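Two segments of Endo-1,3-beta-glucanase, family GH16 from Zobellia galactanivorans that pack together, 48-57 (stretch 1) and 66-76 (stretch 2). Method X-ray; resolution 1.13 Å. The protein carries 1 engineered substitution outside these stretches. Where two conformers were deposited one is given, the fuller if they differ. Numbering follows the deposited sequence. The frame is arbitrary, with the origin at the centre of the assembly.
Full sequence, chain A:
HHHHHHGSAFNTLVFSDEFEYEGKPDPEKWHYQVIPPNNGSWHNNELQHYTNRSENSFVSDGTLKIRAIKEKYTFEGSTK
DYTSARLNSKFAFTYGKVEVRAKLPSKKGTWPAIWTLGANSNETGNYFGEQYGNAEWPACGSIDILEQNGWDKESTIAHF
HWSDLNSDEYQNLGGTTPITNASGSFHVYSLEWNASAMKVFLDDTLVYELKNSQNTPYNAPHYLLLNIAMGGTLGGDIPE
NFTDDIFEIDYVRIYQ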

# COMPACT_ATOMS: atom_id res chain seq x y z
N GLN A 48 -7.38 -12.96 3.70
CA GLN A 48 -8.46 -12.27 2.99
C GLN A 48 -8.55 -12.65 1.52
O GLN A 48 -7.53 -12.99 0.87
CB GLN A 48 -8.42 -10.74 3.10
CG GLN A 48 -7.37 -10.06 2.19
CD GLN A 48 -5.95 -10.40 2.50
OE1 GLN A 48 -5.10 -10.48 1.56
NE2 GLN A 48 -5.61 -10.60 3.71
N HIS A 49 -9.73 -12.44 0.94
CA HIS A 49 -9.88 -12.10 -0.48
C HIS A 49 -10.04 -10.61 -0.63
O HIS A 49 -10.57 -9.93 0.24
CB HIS A 49 -11.10 -12.78 -1.09
CG HIS A 49 -10.82 -14.16 -1.63
ND1 HIS A 49 -9.83 -14.42 -2.46
CD2 HIS A 49 -11.51 -15.35 -1.42
CE1 HIS A 49 -9.84 -15.74 -2.74
NE2 HIS A 49 -10.88 -16.28 -2.13
N TYR A 50 -9.58 -10.13 -1.77
CA TYR A 50 -9.79 -8.74 -2.17
C TYR A 50 -10.90 -8.66 -3.21
O TYR A 50 -10.99 -9.51 -4.07
CB TYR A 50 -8.49 -8.14 -2.70
CG TYR A 50 -7.45 -7.90 -1.63
CD1 TYR A 50 -7.74 -7.08 -0.53
CD2 TYR A 50 -6.16 -8.42 -1.72
CE1 TYR A 50 -6.79 -6.80 0.43
CE2 TYR A 50 -5.20 -8.15 -0.77
CZ TYR A 50 -5.52 -7.33 0.30
OH TYR A 50 -4.57 -7.02 1.26
N THR A 51 -11.79 -7.67 -3.07
CA THR A 51 -12.97 -7.56 -3.97
C THR A 51 -13.06 -6.13 -4.40
O THR A 51 -12.48 -5.20 -3.81
CB THR A 51 -14.29 -8.05 -3.33
OG1 THR A 51 -14.99 -6.97 -2.71
CG2 THR A 51 -14.10 -9.24 -2.44
N ASN A 52 -13.91 -5.91 -5.44
CA ASN A 52 -14.17 -4.55 -5.88
C ASN A 52 -15.55 -4.06 -5.48
O ASN A 52 -16.06 -3.10 -6.04
CB ASN A 52 -13.94 -4.34 -7.39
CG ASN A 52 -15.02 -4.92 -8.26
OD1 ASN A 52 -15.09 -4.55 -9.51
ND2 ASN A 52 -15.84 -5.70 -7.77
N ARG A 53 -16.15 -4.70 -4.46
CA ARG A 53 -17.48 -4.38 -4.03
C ARG A 53 -17.54 -3.21 -3.12
O ARG A 53 -16.56 -2.87 -2.41
CB ARG A 53 -18.12 -5.59 -3.33
CG ARG A 53 -18.10 -6.89 -4.09
CD ARG A 53 -18.61 -7.98 -3.20
NE ARG A 53 -17.71 -8.10 -2.06
CZ ARG A 53 -18.02 -8.61 -0.87
NH1 ARG A 53 -19.17 -9.22 -0.65
NH2 ARG A 53 -17.16 -8.51 0.14
N SER A 54 -18.71 -2.59 -3.02
CA SER A 54 -18.91 -1.53 -2.00
C SER A 54 -18.80 -1.99 -0.59
O SER A 54 -18.49 -1.16 0.28
CB SER A 54 -20.26 -0.81 -2.11
OG SER A 54 -20.25 -0.01 -3.26
N GLU A 55 -18.88 -3.30 -0.34
CA GLU A 55 -18.57 -3.78 1.02
C GLU A 55 -17.17 -3.34 1.41
O GLU A 55 -16.94 -3.03 2.61
CB GLU A 55 -18.57 -5.30 1.02
CG GLU A 55 -19.91 -5.95 1.30
CD GLU A 55 -20.85 -6.01 0.11
OE1 GLU A 55 -20.54 -5.51 -0.98
OE2 GLU A 55 -21.96 -6.60 0.30
N ASN A 56 -16.20 -3.40 0.49
CA ASN A 56 -14.82 -3.21 0.87
C ASN A 56 -14.16 -1.95 0.50
O ASN A 56 -13.06 -1.69 0.97
CB ASN A 56 -13.99 -4.43 0.35
CG ASN A 56 -14.54 -5.76 0.78
OD1 ASN A 56 -14.98 -6.58 -0.05
ND2 ASN A 56 -14.57 -6.03 2.11
N SER A 57 -14.82 -1.08 -0.30
CA SER A 57 -14.26 0.22 -0.56
C SER A 57 -15.34 1.10 -1.04
O SER A 57 -16.26 0.69 -1.78
CB SER A 57 -13.07 0.21 -1.50
OG SER A 57 -13.49 -0.30 -2.77
N ILE A 66 -11.33 1.98 2.85
CA ILE A 66 -11.16 0.56 2.57
C ILE A 66 -11.61 -0.15 3.85
O ILE A 66 -11.27 0.29 4.96
CB ILE A 66 -9.67 0.21 2.24
CG1 ILE A 66 -9.33 0.95 0.93
CG2 ILE A 66 -9.51 -1.28 2.13
CD1 ILE A 66 -7.79 0.90 0.62
N ARG A 67 -12.44 -1.18 3.68
CA ARG A 67 -13.08 -1.86 4.84
C ARG A 67 -12.83 -3.32 4.72
O ARG A 67 -13.18 -3.97 3.73
CB ARG A 67 -14.56 -1.49 4.81
CG ARG A 67 -15.36 -2.23 5.93
CD ARG A 67 -16.71 -1.64 6.18
NE ARG A 67 -17.50 -1.57 4.94
CZ ARG A 67 -18.49 -0.71 4.69
NH1 ARG A 67 -18.89 0.14 5.66
NH2 ARG A 67 -19.05 -0.71 3.49
N ALA A 68 -12.21 -3.87 5.79
CA ALA A 68 -12.00 -5.31 5.92
C ALA A 68 -13.15 -5.88 6.76
O ALA A 68 -13.55 -5.25 7.76
CB ALA A 68 -10.70 -5.58 6.61
N ILE A 69 -13.63 -7.05 6.41
CA ILE A 69 -14.85 -7.63 7.02
C ILE A 69 -14.64 -9.10 7.23
O ILE A 69 -14.11 -9.81 6.37
CB ILE A 69 -16.08 -7.45 6.13
CG1 ILE A 69 -16.27 -6.03 5.64
CG2 ILE A 69 -17.33 -7.94 6.83
CD1 ILE A 69 -17.37 -5.84 4.63
N LYS A 70 -15.06 -9.62 8.40
CA LYS A 70 -15.15 -11.08 8.58
C LYS A 70 -16.39 -11.53 7.84
O LYS A 70 -17.56 -11.18 8.22
CB LYS A 70 -15.24 -11.43 10.08
CG LYS A 70 -15.24 -12.95 10.31
CD LYS A 70 -15.12 -13.25 11.77
CE LYS A 70 -14.91 -14.76 11.96
NZ LYS A 70 -14.72 -15.01 13.42
N GLU A 71 -16.20 -12.30 6.79
CA GLU A 71 -17.25 -12.62 5.80
C GLU A 71 -16.71 -13.77 5.00
O GLU A 71 -15.60 -13.70 4.42
CB GLU A 71 -17.41 -11.35 4.83
CG GLU A 71 -18.29 -11.65 3.68
CD GLU A 71 -18.40 -10.55 2.66
OE1 GLU A 71 -17.74 -9.48 2.77
OE2 GLU A 71 -19.23 -10.74 1.72
N LYS A 72 -17.48 -14.85 4.87
CA LYS A 72 -17.07 -15.96 3.97
C LYS A 72 -17.21 -15.46 2.52
O LYS A 72 -18.28 -14.95 2.15
CB LYS A 72 -17.93 -17.24 4.17
CG LYS A 72 -17.72 -17.83 5.57
CD LYS A 72 -16.46 -18.68 5.63
CE LYS A 72 -16.51 -19.48 6.93
NZ LYS A 72 -15.29 -20.23 7.31
N TYR A 73 -16.20 -15.69 1.71
CA TYR A 73 -16.26 -15.26 0.34
C TYR A 73 -15.48 -16.17 -0.50
O TYR A 73 -14.37 -16.59 -0.13
CB TYR A 73 -15.66 -13.83 0.25
CG TYR A 73 -15.76 -13.17 -1.13
CD1 TYR A 73 -16.89 -12.46 -1.46
CD2 TYR A 73 -14.80 -13.29 -2.09
CE1 TYR A 73 -17.10 -11.88 -2.72
CE2 TYR A 73 -14.95 -12.76 -3.35
CZ TYR A 73 -16.09 -12.05 -3.65
OH TYR A 73 -16.21 -11.51 -4.93
N THR A 74 -16.02 -16.57 -1.67
CA THR A 74 -15.34 -17.58 -2.57
C THR A 74 -15.03 -16.86 -3.89
O THR A 74 -15.92 -16.25 -4.48
CB THR A 74 -16.23 -18.79 -2.76
OG1 THR A 74 -16.51 -19.32 -1.47
CG2 THR A 74 -15.58 -19.84 -3.70
N PHE A 75 -13.82 -17.04 -4.38
CA PHE A 75 -13.43 -16.56 -5.72
C PHE A 75 -12.81 -17.81 -6.38
O PHE A 75 -11.77 -18.33 -5.95
CB PHE A 75 -12.41 -15.44 -5.64
CG PHE A 75 -11.97 -14.99 -7.01
CD1 PHE A 75 -12.76 -14.01 -7.68
CD2 PHE A 75 -10.87 -15.47 -7.65
CE1 PHE A 75 -12.40 -13.57 -8.94
CE2 PHE A 75 -10.50 -15.04 -8.97
CZ PHE A 75 -11.26 -14.07 -9.59
N GLU A 76 -13.42 -18.23 -7.47
CA GLU A 76 -12.86 -19.31 -8.31
C GLU A 76 -12.50 -20.55 -7.48
O GLU A 76 -11.38 -21.10 -7.60
CB GLU A 76 -11.65 -18.91 -9.13
CG GLU A 76 -11.94 -18.03 -10.34
CD GLU A 76 -13.05 -18.66 -11.17
OE1 GLU A 76 -12.74 -19.54 -12.01
OE2 GLU A 76 -14.24 -18.29 -10.92

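Read along the strand from Ile66 onward, the contact begins as sheet and ends as side-chain packing. Ile66 pairs with Ser57 in an antiparallel, non-hydrogen-bonded bridge, their CA atoms 4.4 Å apart and their side chains on the same face of the sheet. One residue on, Arg67 does most of the polar work. Its backbone N donates to Asn56 O at 2.8 Å, and the return bond comes from a side chain: Asn56 ND2 reaches Arg67 O at 3.0 Å. An amide side chain thus stands in as backbone donor where the partner segment has turned into loop. The Arg67 guanidinium then reads that loop's carbonyls edge-on, with NE to Glu55 O at 2.8 Å, NH2 to the same oxygen at 3.3 Å, and a weak bond from NH2 to Ser54 O, also 3.3 Å.

Beyond this, alternate residues face the other stretch. Ala68 points away; Ile69 points toward it, its CD1 lying 3.8 Å from Glu55 CB. Lys70 and Lys72 are out of reach, but Glu71 between them meets Arg53 in a two-pronged salt bridge, Arg53 NH1 to Glu71 OE2 at 2.8 Å and Arg53 NH2 to Glu71 OE1 at 2.9 Å. The same guanidinium is also bonded within its own segment: Arg53 NE donates to Thr51 OG1 at 3.0 Å, and Arg53 NH2 to Asn56 OD1 at 2.9 Å. The side chain of Asn56 therefore accepts from its own loop with OD1 and donates to the strand with ND2.

Tyr73 offers a ring face to Thr51, whose CG2 sits 3.8 Å from the ring centroid of Tyr73, while Tyr73 CE1 lies over a face of the guanidinium, 3.9 Å from Arg53 CZ. Thr74 points away. Phe75 closes the series through its CB, 4.0 Å from the ring centroid of His49 and over the face; its aromatic end leads away.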